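Local coordinates for protein shikimate 5-dehydrogenase (Mycobacterium fortuitum subsp. fortuitum DSM 46621, PDB 4XIJ) that probably catalyses the reversible NADP-dependent reduction of 3-dehydroshikimate to shikimate, a step of the chorismate pathway that leads to the aromatic amino acids, at residues Ser13-Val18 / Ser43-Arg48; Gly120-Ala125 / Ala146-Gln151; Thr113-Val118 / Val142-Glu147. One frame throughout, in Å; residues are numbered along the deposited sequence.

Contact 1 of 3, residues Ser13-Val18 / Ser43-Arg48; sequences SRKAAV and SWTYER
Ser43 OG lies 3.3 Å from Ser13 CB where two parallel strands, 15-20 and 45-50, begin to run together; with helix 28-38 they form a beta-alpha-beta unit of the substrate-binding domain, strand 45-50 at the edge of its sheet. Trp44 turns one ring face to Arg14, whose CB sits over the centre of the six-membered ring, 3.6 Å from its centroid, a CH-pi contact. The guanidinium takes no part and is held by Glu66 O through NE. Thr45 N opens the ladder with a bond to Arg14 O, and Thr45 O accepts from Ala16 N. On the face shared with Lys15, Thr45 OG1 takes a bond from NZ at 3.1 Å; bends at chi3 (77°) and chi4 (69°) fold the lysine chain back to it. Tyr46 turns the other way, ring atom CD2 3.5 Å from Ala16 CB, with Ala17 CA over one face toward the rim; its OH is bonded to Ser71. Glu47 grips with both backbone groups, N to Ala16 O and O from Val18 N at 2.9 Å, while two waters tie its OE1 to Lys15 NZ, Ala16 O and Thr45 OG1. Arg48 lies alongside Val18, CG 3.9 Å from CG1.

Contact 2 of 3, residues Gly120-Ala125 / Ala146-Gln151; sequences GALGTA and AELGVQ
Leu148 CG stands anti to its own carbonyl carbon (chi1 -66°), and a chi2 of 177° sets CD1 anti to CA, which brings this methyl to the chain leaving helix 114-122. There CD1 rests 3.8 Å from Ala125 CB and 4.1 Å from Leu122 CD1, the leucine side chains crossing at about a right angle, whereas the other branch, CD2, meets the backbone at Gly123 O, 3.5 Å away. In the conformer of Val150 given, one of two, CG1 lies 3.6 Å from Ala125 CB, a second apolar neighbour for the alanine methyl. The contact lies at the ends of both helices, most of it in the residues that follow them. Gly123 leaves helix 114-122 with positive phi, and Gly149 ends helix 138-147 in a Schellman motif, its N bonded to Ala146 O. Polar linkage is left to water: one bridges Thr124 OG1 and Leu148 O, and a second accepts from Ala125 N at 2.9 Å and donates to the same carbonyl. Leu148 O thus receives two water hydrogens, which implies a junction of apolar methyls bordered by a hydrated seam, where water, and not a direct bond across the segments, links Leu148 O with Ala125 N and Thr124 OG1.

Contact 3 of 3, residues Thr113-Val118 / Val142-Glu147; sequences TDVDGV and VVALAE
The helix joining the two domains' sheets in sequence, 114-122, packs here on helix 138-147, the helix that follows the first strand of the parallel, Rossmann-type sheet, probably the NADP-binding one, as in this family. Val115 and Ala144 stand at the crossing, their CA atoms 4.9 Å apart, and the short segments cross at -56° with axes 8.3 Å from each other. Such closeness rests on the small side chain of Ala144. Its CB is pressed between two turns of the partner helix: it lies 3.5 Å from Val118 CB and equally near Val118 CG1, while on the preceding turn it meets the backbone at Val115 O, also 3.5 Å off. Val115 spreads its two methyls over different neighbours. CG2, anti to the carbonyl carbon, reaches Val143 CG1 at 4.0 Å, the two valines meeting obliquely. CG1, anti to the backbone N (chi1 169°), faces the carboxylate of Glu147, whose side chain passes Val115 at about a right angle; OE1 is 3.1 Å from this methyl, a close approach. The glutamate chain is extended beyond CG, which carries its acid group out over the valine from one turn beyond Val143. Helix 89-94 adds to the packing, with Val94 touching both Val115 and Val143, and Arg90 meeting Glu147. Asn112 OD1 accepts locally from Val115 N, and Asp114 is tied to Lys77 by a salt bridge. Between the two segments the contact is mainly one of methyl groups, one of them against a backbone carbonyl, with the carboxylate of Glu147 at its exposed margin. Its chemistry implies an association built on shape and burial of apolar surface, none of these polar bonds of the helix start being made to helix 138-147.

In the fold
Contact 1 belongs to the substrate-binding domain, contacts 2 and 3 to the probable nucleotide-binding side of the molecule. Contacts 2 and 3 are successive parts of one interface between helices 114-122 and 138-147: their centres are 7 Å apart, they share Ala146 and Glu147, and Leu145 CD2 reaches Ala125 CB at 3.6 Å. Contact 1 is about 26 Å from contact 3 and 32 Å from contact 2, centre to centre, and touches neither; contacts 1 and 2 lie on opposite sides of the chain's centre. Sulfate, probably from the crystallisation liquor, lies about 5 Å from the side chain of Val18 in contact 1 and also near Asp114 of contact 3.

Contact 1 of 3, residues Ser13-Val18 / Ser43-Arg48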
ATOM      1  N   SER A  13     -24.621  13.481   7.614  1.00 21.20           N
ATOM      2  CA  SER A  13     -23.691  12.622   6.923  1.00 20.40           C
ATOM      3  C   SER A  13     -22.410  13.358   6.647  1.00 17.82           C
ATOM      4  O   SER A  13     -22.293  14.588   6.834  1.00 19.98           O
ATOM      5  CB  SER A  13     -24.287  12.119   5.616  1.00 21.30           C
ATOM      6  OG  SER A  13     -24.612  13.218   4.788  1.00 22.64           O
ATOM      7  N   ARG A  14     -21.448  12.582   6.169  1.00 13.30           N
ATOM      8  CA  ARG A  14     -20.102  13.089   5.933  1.00 11.97           C
ATOM      9  C   ARG A  14     -19.684  12.821   4.494  1.00 10.32           C
ATOM     10  O   ARG A  14     -20.312  12.042   3.790  1.00 12.19           O
ATOM     11  CB  ARG A  14     -19.124  12.439   6.910  1.00 11.66           C
ATOM     12  CG  ARG A  14     -19.447  12.676   8.386  1.00 11.71           C
ATOM     13  CD  ARG A  14     -19.491  14.153   8.805  1.00 11.82           C
ATOM     14  NE  ARG A  14     -18.212  14.867   8.626  1.00 12.46           N
ATOM     15  CZ  ARG A  14     -17.191  14.846   9.497  1.00 13.35           C
ATOM     16  NH1 ARG A  14     -17.277  14.145  10.622  1.00 14.48           N
ATOM     17  NH2 ARG A  14     -16.083  15.546   9.259  1.00 13.50           N
ATOM     18  N   LYS A  15     -18.638  13.515   4.049  1.00  9.31           N
ATOM     19  CA  LYS A  15     -18.127  13.406   2.697  1.00  9.12           C
ATOM     20  C   LYS A  15     -16.685  12.947   2.693  1.00  8.64           C
ATOM     21  O   LYS A  15     -15.852  13.390   3.511  1.00  9.47           O
ATOM     22  CB  LYS A  15     -18.205  14.749   1.977  1.00 10.25           C
ATOM     23  CG  LYS A  15     -19.657  15.326   1.951  1.00 11.73           C
ATOM     24  CD  LYS A  15     -19.731  16.520   1.020  1.00 14.77           C
ATOM     25  CE  LYS A  15     -19.771  16.021  -0.441  1.00 19.18           C
ATOM     26  NZ  LYS A  15     -21.069  15.321  -0.800  1.00 21.91           N
ATOM     27  N   ALA A  16     -16.401  12.075   1.736  1.00  8.43           N
ATOM     28  CA  ALA A  16     -15.039  11.611   1.495  1.00  8.37           C
ATOM     29  C   ALA A  16     -14.776  11.511  -0.002  1.00  8.76           C
ATOM     30  O   ALA A  16     -15.712  11.588  -0.818  1.00  8.65           O
ATOM     31  CB  ALA A  16     -14.779  10.242   2.214  1.00  8.30           C
ATOM     32  N   ALA A  17     -13.528  11.313  -0.381  1.00  8.04           N
ATOM     33  CA  ALA A  17     -13.194  11.179  -1.793  1.00  7.91           C
ATOM     34  C   ALA A  17     -11.836  10.545  -1.956  1.00  7.57           C
ATOM     35  O   ALA A  17     -11.020  10.521  -1.008  1.00  8.16           O
ATOM     36  CB  ALA A  17     -13.186  12.545  -2.515  1.00  8.91           C
ATOM     37  N   VAL A  18     -11.584  10.082  -3.175  1.00  7.76           N
ATOM     38  CA  VAL A  18     -10.211   9.772  -3.606  1.00  8.36           C
ATOM     39  C   VAL A  18      -9.729  10.810  -4.596  1.00  8.36           C
ATOM     40  O   VAL A  18     -10.462  11.219  -5.490  1.00  9.35           O
ATOM     41  CB  VAL A  18     -10.097   8.341  -4.214  1.00  9.04           C
ATOM     42  CG1 VAL A  18     -11.013   8.111  -5.472  1.00  9.61           C
ATOM     43  CG2 VAL A  18      -8.606   7.989  -4.520  1.00  9.73           C
ATOM     44  N   SER A  43     -25.818   7.318   4.030  1.00 10.47           N
ATOM     45  CA  SER A  43     -25.860   8.601   3.337  1.00 12.05           C
ATOM     46  C   SER A  43     -24.510   9.296   3.281  1.00 10.66           C
ATOM     47  O   SER A  43     -24.421  10.393   2.724  1.00 11.51           O
ATOM     48  CB  SER A  43     -26.921   9.522   3.941  1.00 15.91           C
ATOM     49  OG  SER A  43     -26.612   9.821   5.274  1.00 18.01           O
ATOM     50  N   TRP A  44     -23.451   8.680   3.824  1.00  9.80           N
ATOM     51  CA  TRP A  44     -22.112   9.225   3.559  1.00  8.89           C
ATOM     52  C   TRP A  44     -21.801   9.098   2.078  1.00  9.81           C
ATOM     53  O   TRP A  44     -22.215   8.118   1.408  1.00 10.72           O
ATOM     54  CB  TRP A  44     -21.063   8.469   4.363  1.00  8.83           C
ATOM     55  CG  TRP A  44     -21.013   8.843   5.844  1.00  9.40           C
ATOM     56  CD1 TRP A  44     -22.054   9.242   6.655  1.00 10.33           C
ATOM     57  CD2 TRP A  44     -19.859   8.808   6.648  1.00  9.36           C
ATOM     58  NE1 TRP A  44     -21.586   9.494   7.929  1.00 10.93           N
ATOM     59  CE2 TRP A  44     -20.242   9.212   7.955  1.00 10.02           C
ATOM     60  CE3 TRP A  44     -18.517   8.479   6.400  1.00 10.69           C
ATOM     61  CZ2 TRP A  44     -19.331   9.293   9.009  1.00 10.66           C
ATOM     62  CZ3 TRP A  44     -17.601   8.550   7.481  1.00 10.10           C
ATOM     63  CH2 TRP A  44     -18.017   8.984   8.751  1.00 10.33           C
ATOM     64  N   THR A  45     -21.059  10.066   1.550  1.00 10.27           N
ATOM     65  CA  THR A  45     -20.711   9.999   0.134  1.00 10.53           C
ATOM     66  C   THR A  45     -19.203   9.788  -0.051  1.00  9.55           C
ATOM     67  O   THR A  45     -18.397  10.155   0.812  1.00  9.91           O
ATOM     68  CB  THR A  45     -21.151  11.259  -0.612  1.00 12.64           C
ATOM     69  OG1 THR A  45     -20.556  12.418  -0.002  1.00 13.34           O
ATOM     70  CG2 THR A  45     -22.678  11.374  -0.591  1.00 15.13           C
ATOM     71  N   TYR A  46     -18.835   9.206  -1.185  1.00 10.99           N
ATOM     72  CA  TYR A  46     -17.436   8.971  -1.510  1.00 11.13           C
ATOM     73  C   TYR A  46     -17.258   9.169  -2.993  1.00 12.16           C
ATOM     74  O   TYR A  46     -17.731   8.337  -3.774  1.00 15.33           O
ATOM     75  CB  TYR A  46     -16.994   7.559  -1.086  1.00 11.58           C
ATOM     76  CG  TYR A  46     -15.504   7.448  -0.993  1.00 11.34           C
ATOM     77  CD1 TYR A  46     -14.742   7.499  -2.141  1.00 12.49           C
ATOM     78  CD2 TYR A  46     -14.857   7.304   0.239  1.00 11.02           C
ATOM     79  CE1 TYR A  46     -13.398   7.430  -2.099  1.00 13.45           C
ATOM     80  CE2 TYR A  46     -13.426   7.228   0.311  1.00 10.80           C
ATOM     81  CZ  TYR A  46     -12.726   7.299  -0.906  1.00 12.45           C
ATOM     82  OH  TYR A  46     -11.392   7.196  -0.993  1.00 15.50           O
ATOM     83  N   GLU A  47     -16.608  10.250  -3.393  1.00 10.89           N
ATOM     84  CA  GLU A  47     -16.477  10.517  -4.809  1.00 12.10           C
ATOM     85  C   GLU A  47     -15.051  10.397  -5.330  1.00 10.01           C
ATOM     86  O   GLU A  47     -14.137  10.193  -4.552  1.00 11.29           O
ATOM     87  CB  GLU A  47     -17.040  11.881  -5.141  1.00 16.13           C
ATOM     88  CG  GLU A  47     -16.398  13.023  -4.475  1.00 17.31           C
ATOM     89  CD  GLU A  47     -17.333  14.249  -4.527  1.00 19.65           C
ATOM     90  OE1 GLU A  47     -18.099  14.472  -3.563  1.00 20.55           O
ATOM     91  OE2 GLU A  47     -17.337  14.953  -5.554  1.00 22.04           O
ATOM     92  N   ARG A  48     -14.922  10.455  -6.657  1.00 10.65           N
ATOM     93  CA  ARG A  48     -13.630  10.509  -7.352  1.00 13.44           C
ATOM     94  C   ARG A  48     -13.361  11.908  -7.804  1.00 14.51           C
ATOM     95  O   ARG A  48     -14.199  12.468  -8.545  1.00 17.01           O
ATOM     96  CB  ARG A  48     -13.624   9.653  -8.605  1.00 16.55           C
ATOM     97  CG  ARG A  48     -13.628   8.209  -8.386  1.00 15.11           C
ATOM     98  CD  ARG A  48     -13.665   7.413  -9.773  1.00 13.08           C
ATOM     99  NE  ARG A  48     -14.231   6.131  -9.384  1.00 11.42           N
ATOM    100  CZ  ARG A  48     -13.516   5.091  -8.979  1.00 10.66           C
ATOM    101  NH1 ARG A  48     -12.186   5.145  -8.980  1.00 12.09           N
ATOM    102  NH2 ARG A  48     -14.136   4.008  -8.538  1.00 10.99           N
TER
HETATM  103  O   HOH W   1     -20.730  13.679  -3.639  1.00 40.07           O
HETATM  104  O   HOH W   2     -18.135  12.902  -1.173  1.00 13.37           O

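Contact 2 of 3, residues Gly120-Ala125 / Ala146-Gln151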
ATOM      1  N   GLY A 120      -0.604  -6.191   6.555  1.00  8.40           N
ATOM      2  CA  GLY A 120      -1.857  -6.913   6.691  1.00  7.70           C
ATOM      3  C   GLY A 120      -1.891  -8.093   5.728  1.00  7.25           C
ATOM      4  O   GLY A 120      -2.352  -9.196   6.094  1.00  9.91           O
ATOM      5  N   ALA A 121      -1.489  -7.873   4.468  1.00  8.16           N
ATOM      6  CA  ALA A 121      -1.577  -8.971   3.485  1.00  8.98           C
ATOM      7  C   ALA A 121      -0.613 -10.103   3.798  1.00  9.36           C
ATOM      8  O   ALA A 121      -0.944 -11.279   3.619  1.00 10.55           O
ATOM      9  CB  ALA A 121      -1.302  -8.417   2.064  1.00  9.22           C
ATOM     10  N   LEU A 122       0.595  -9.756   4.238  1.00  9.21           N
ATOM     11  CA  LEU A 122       1.609 -10.770   4.489  1.00 10.98           C
ATOM     12  C   LEU A 122       1.461 -11.454   5.843  1.00 10.89           C
ATOM     13  O   LEU A 122       1.780 -12.634   5.988  1.00 12.16           O
ATOM     14  CB  LEU A 122       2.986 -10.135   4.419  1.00 12.77           C
ATOM     15  CG  LEU A 122       3.782 -10.303   3.156  1.00 15.82           C
ATOM     16  CD1 LEU A 122       5.160  -9.608   3.328  1.00 15.41           C
ATOM     17  CD2 LEU A 122       4.013 -11.818   2.843  1.00 15.39           C
ATOM     18  N   GLY A 123       0.996 -10.722   6.847  1.00 11.19           N
ATOM     19  CA  GLY A 123       0.954 -11.262   8.200  1.00 11.72           C
ATOM     20  C   GLY A 123       2.290 -11.178   8.918  1.00 11.78           C
ATOM     21  O   GLY A 123       2.451 -10.415   9.889  1.00 13.10           O
ATOM     22  N   THR A 124       3.238 -12.011   8.492  1.00 10.36           N
ATOM     23  CA  THR A 124       4.642 -11.904   8.934  1.00  9.92           C
ATOM     24  C   THR A 124       5.506 -12.134   7.706  1.00 10.59           C
ATOM     25  O   THR A 124       5.061 -12.718   6.709  1.00 12.06           O
ATOM     26  CB  THR A 124       4.989 -12.941  10.033  1.00 11.01           C
ATOM     27  OG1 THR A 124       6.303 -12.704  10.538  1.00 11.36           O
ATOM     28  CG2 THR A 124       4.935 -14.390   9.476  1.00 13.27           C
ATOM     29  N   ALA A 125       6.747 -11.661   7.768  1.00 10.80           N
ATOM     30  CA  ALA A 125       7.683 -11.888   6.676  1.00  9.63           C
ATOM     31  C   ALA A 125       8.926 -12.663   7.144  1.00  9.00           C
ATOM     32  O   ALA A 125       9.947 -12.689   6.437  1.00 11.15           O
ATOM     33  CB  ALA A 125       8.099 -10.537   6.058  1.00  9.39           C
ATOM     34  N   ALA A 146      10.018  -3.554   7.610  1.00  7.39           N
ATOM     35  CA  ALA A 146      10.670  -3.211   8.864  1.00  7.57           C
ATOM     36  C   ALA A 146       9.672  -3.281  10.033  1.00  8.13           C
ATOM     37  O   ALA A 146      10.024  -3.711  11.138  1.00  8.36           O
ATOM     38  CB  ALA A 146      11.296  -1.826   8.810  1.00  8.47           C
ATOM     39  N   GLU A 147       8.436  -2.861   9.778  1.00  9.13           N
ATOM     40  CA  GLU A 147       7.385  -2.913  10.809  1.00  9.05           C
ATOM     41  C   GLU A 147       6.964  -4.347  11.125  1.00  9.24           C
ATOM     42  O   GLU A 147       6.426  -4.619  12.201  1.00 10.04           O
ATOM     43  CB  GLU A 147       6.153  -2.110  10.369  1.00 11.46           C
ATOM     44  CG  GLU A 147       6.391  -0.609  10.385  1.00 14.09           C
ATOM     45  CD  GLU A 147       5.125   0.125  10.155  1.00 18.89           C
ATOM     46  OE1 GLU A 147       4.082  -0.542   9.984  1.00 23.73           O
ATOM     47  OE2 GLU A 147       5.152   1.361  10.224  1.00 20.04           O
ATOM     48  N   LEU A 148       7.195  -5.275  10.194  1.00  9.65           N
ATOM     49  CA  LEU A 148       6.960  -6.705  10.484  1.00  7.99           C
ATOM     50  C   LEU A 148       8.114  -7.313  11.290  1.00  8.03           C
ATOM     51  O   LEU A 148       8.073  -8.493  11.632  1.00  8.89           O
ATOM     52  CB  LEU A 148       6.765  -7.509   9.197  1.00  7.06           C
ATOM     53  CG  LEU A 148       5.507  -7.164   8.397  1.00  7.47           C
ATOM     54  CD1 LEU A 148       5.453  -7.984   7.079  1.00  8.71           C
ATOM     55  CD2 LEU A 148       4.302  -7.470   9.294  1.00  9.48           C
ATOM     56  N   GLY A 149       9.141  -6.526  11.606  1.00  7.42           N
ATOM     57  CA  GLY A 149      10.246  -7.030  12.417  1.00  8.03           C
ATOM     58  C   GLY A 149      11.229  -7.905  11.646  1.00  8.95           C
ATOM     59  O   GLY A 149      11.900  -8.734  12.246  1.00  9.42           O
ATOM     60  N   VAL A 150      11.286  -7.770  10.322  1.00  8.18           N
ATOM     61  CA  VAL A 150      12.319  -8.513   9.587  0.56  9.12           C
ATOM     62  C   VAL A 150      13.692  -8.026  10.007  1.00  9.91           C
ATOM     63  O   VAL A 150      13.892  -6.876  10.385  1.00 12.26           O
ATOM     64  CB  VAL A 150      12.251  -8.366   8.074  0.56  9.39           C
ATOM     65  CG1 VAL A 150      10.935  -8.876   7.493  0.56  9.97           C
ATOM     66  CG2 VAL A 150      12.588  -6.946   7.698  0.56  9.46           C
ATOM     67  N   GLN A 151      14.641  -8.944   9.996  1.00  9.62           N
ATOM     68  CA  GLN A 151      16.002  -8.569  10.335  0.51 10.13           C
ATOM     69  C   GLN A 151      16.738  -7.973   9.114  1.00  9.49           C
ATOM     70  O   GLN A 151      17.499  -7.013   9.272  1.00 10.61           O
ATOM     71  CB  GLN A 151      16.750  -9.789  10.911  0.51 11.96           C
ATOM     72  CG  GLN A 151      18.179  -9.489  11.383  0.51 13.67           C
ATOM     73  CD  GLN A 151      19.158  -9.660  10.266  0.51 16.58           C
ATOM     74  OE1 GLN A 151      18.885 -10.392   9.320  0.51 18.74           O
ATOM     75  NE2 GLN A 151      20.296  -8.989  10.353  0.51 17.65           N
TER
HETATM   76  O   HOH W   3       5.889 -10.200  11.488  1.00  8.85           O
HETATM   77  O   HOH W   4       8.621 -10.424   9.571  1.00  9.05           O

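Contact 3 of 3, residues Thr113-Val118 / Val142-Glu147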
ATOM      1  N   THR A 113      -1.453   4.279   4.648  1.00  7.30           N
ATOM      2  CA  THR A 113      -1.956   2.950   4.910  1.00  7.09           C
ATOM      3  C   THR A 113      -1.527   1.942   3.841  1.00  8.31           C
ATOM      4  O   THR A 113      -1.867   0.772   3.946  1.00  9.12           O
ATOM      5  CB  THR A 113      -3.486   2.922   5.040  1.00  8.27           C
ATOM      6  OG1 THR A 113      -4.083   3.135   3.738  1.00  9.30           O
ATOM      7  CG2 THR A 113      -3.957   3.957   6.075  1.00  8.05           C
ATOM      8  N   ASP A 114      -0.718   2.372   2.851  1.00  8.25           N
ATOM      9  CA  ASP A 114      -0.059   1.401   1.961  1.00  7.13           C
ATOM     10  C   ASP A 114       0.824   0.481   2.828  1.00  7.23           C
ATOM     11  O   ASP A 114       1.005  -0.706   2.496  1.00  8.51           O
ATOM     12  CB  ASP A 114       0.750   2.101   0.853  1.00  9.40           C
ATOM     13  CG  ASP A 114      -0.128   2.870  -0.086  1.00 11.95           C
ATOM     14  OD1 ASP A 114      -1.176   2.346  -0.476  1.00 12.48           O
ATOM     15  OD2 ASP A 114       0.206   3.999  -0.455  1.00 13.92           O
ATOM     16  N   VAL A 115       1.358   1.013   3.936  1.00  8.02           N
ATOM     17  CA  VAL A 115       2.107   0.184   4.863  1.00  8.97           C
ATOM     18  C   VAL A 115       1.230  -0.974   5.405  1.00  8.75           C
ATOM     19  O   VAL A 115       1.666  -2.150   5.464  1.00  8.19           O
ATOM     20  CB  VAL A 115       2.673   1.042   6.005  1.00 11.92           C
ATOM     21  CG1 VAL A 115       3.205   0.169   7.074  1.00 13.81           C
ATOM     22  CG2 VAL A 115       3.779   1.973   5.439  1.00 14.35           C
ATOM     23  N   ASP A 116      -0.014  -0.656   5.800  1.00  8.59           N
ATOM     24  CA  ASP A 116      -0.937  -1.682   6.259  1.00  8.25           C
ATOM     25  C   ASP A 116      -1.267  -2.671   5.149  1.00  6.66           C
ATOM     26  O   ASP A 116      -1.553  -3.850   5.424  1.00  7.96           O
ATOM     27  CB  ASP A 116      -2.288  -1.091   6.697  1.00 10.15           C
ATOM     28  CG  ASP A 116      -2.188  -0.126   7.838  1.00 12.93           C
ATOM     29  OD1 ASP A 116      -1.638  -0.483   8.863  1.00 14.40           O
ATOM     30  OD2 ASP A 116      -2.645   1.007   7.690  1.00 14.40           O
ATOM     31  N   GLY A 117      -1.326  -2.191   3.901  1.00  6.80           N
ATOM     32  CA  GLY A 117      -1.540  -3.101   2.788  1.00  7.97           C
ATOM     33  C   GLY A 117      -0.563  -4.275   2.832  1.00  8.25           C
ATOM     34  O   GLY A 117      -0.953  -5.454   2.664  1.00  9.73           O
ATOM     35  N   VAL A 118       0.711  -3.975   3.065  1.00  7.71           N
ATOM     36  CA  VAL A 118       1.709  -5.028   3.046  1.00  7.64           C
ATOM     37  C   VAL A 118       1.745  -5.756   4.394  1.00  6.85           C
ATOM     38  O   VAL A 118       1.791  -6.999   4.411  1.00  8.63           O
ATOM     39  CB  VAL A 118       3.087  -4.428   2.713  1.00  8.16           C
ATOM     40  CG1 VAL A 118       4.240  -5.462   2.915  1.00  9.31           C
ATOM     41  CG2 VAL A 118       3.085  -3.895   1.307  1.00  9.96           C
ATOM     42  N   VAL A 142       9.235  -1.416   1.935  1.00  8.34           N
ATOM     43  CA  VAL A 142      10.394  -1.450   2.841  1.00  8.49           C
ATOM     44  C   VAL A 142       9.979  -1.109   4.279  1.00  8.77           C
ATOM     45  O   VAL A 142      10.326  -1.833   5.217  1.00  8.41           O
ATOM     46  CB  VAL A 142      11.492  -0.489   2.372  1.00  8.17           C
ATOM     47  CG1 VAL A 142      12.607  -0.333   3.459  1.00  9.73           C
ATOM     48  CG2 VAL A 142      12.110  -1.005   1.040  1.00  8.97           C
ATOM     49  N   VAL A 143       9.192  -0.031   4.443  1.00  8.58           N
ATOM     50  CA  VAL A 143       8.795   0.390   5.786  1.00  8.66           C
ATOM     51  C   VAL A 143       7.885  -0.698   6.402  1.00  8.41           C
ATOM     52  O   VAL A 143       8.077  -1.043   7.550  1.00  9.15           O
ATOM     53  CB  VAL A 143       8.102   1.757   5.740  1.00  9.30           C
ATOM     54  CG1 VAL A 143       7.404   2.106   7.061  1.00  9.37           C
ATOM     55  CG2 VAL A 143       9.121   2.881   5.356  1.00 10.60           C
ATOM     56  N   ALA A 144       6.978  -1.273   5.608  1.00  7.70           N
ATOM     57  CA  ALA A 144       6.151  -2.362   6.106  1.00  7.78           C
ATOM     58  C   ALA A 144       6.969  -3.550   6.548  1.00  7.74           C
ATOM     59  O   ALA A 144       6.683  -4.139   7.598  1.00  7.98           O
ATOM     60  CB  ALA A 144       5.131  -2.785   5.043  1.00  8.70           C
ATOM     61  N   LEU A 145       7.972  -3.939   5.751  1.00  7.42           N
ATOM     62  CA  LEU A 145       8.776  -5.087   6.156  1.00  8.06           C
ATOM     63  C   LEU A 145       9.505  -4.785   7.460  1.00  7.74           C
ATOM     64  O   LEU A 145       9.593  -5.671   8.347  1.00  8.06           O
ATOM     65  CB  LEU A 145       9.740  -5.491   5.019  1.00  7.80           C
ATOM     66  CG  LEU A 145       9.033  -6.133   3.827  1.00  8.13           C
ATOM     67  CD1 LEU A 145      10.066  -6.228   2.650  1.00  9.41           C
ATOM     68  CD2 LEU A 145       8.464  -7.489   4.153  1.00  8.72           C
ATOM     69  N   ALA A 146      10.018  -3.554   7.610  1.00  7.39           N
ATOM     70  CA  ALA A 146      10.670  -3.211   8.864  1.00  7.57           C
ATOM     71  C   ALA A 146       9.672  -3.281  10.033  1.00  8.13           C
ATOM     72  O   ALA A 146      10.024  -3.711  11.138  1.00  8.36           O
ATOM     73  CB  ALA A 146      11.296  -1.826   8.810  1.00  8.47           C
ATOM     74  N   GLU A 147       8.436  -2.861   9.778  1.00  9.13           N
ATOM     75  CA  GLU A 147       7.385  -2.913  10.809  1.00  9.05           C
ATOM     76  C   GLU A 147       6.964  -4.347  11.125  1.00  9.24           C
ATOM     77  O   GLU A 147       6.426  -4.619  12.201  1.00 10.04           O
ATOM     78  CB  GLU A 147       6.153  -2.110  10.369  1.00 11.46           C
ATOM     79  CG  GLU A 147       6.391  -0.609  10.385  1.00 14.09           C
ATOM     80  CD  GLU A 147       5.125   0.125  10.155  1.00 18.89           C
ATOM     81  OE1 GLU A 147       4.082  -0.542   9.984  1.00 23.73           O
ATOM     82  OE2 GLU A 147       5.152   1.361  10.224  1.00 20.04           O
TER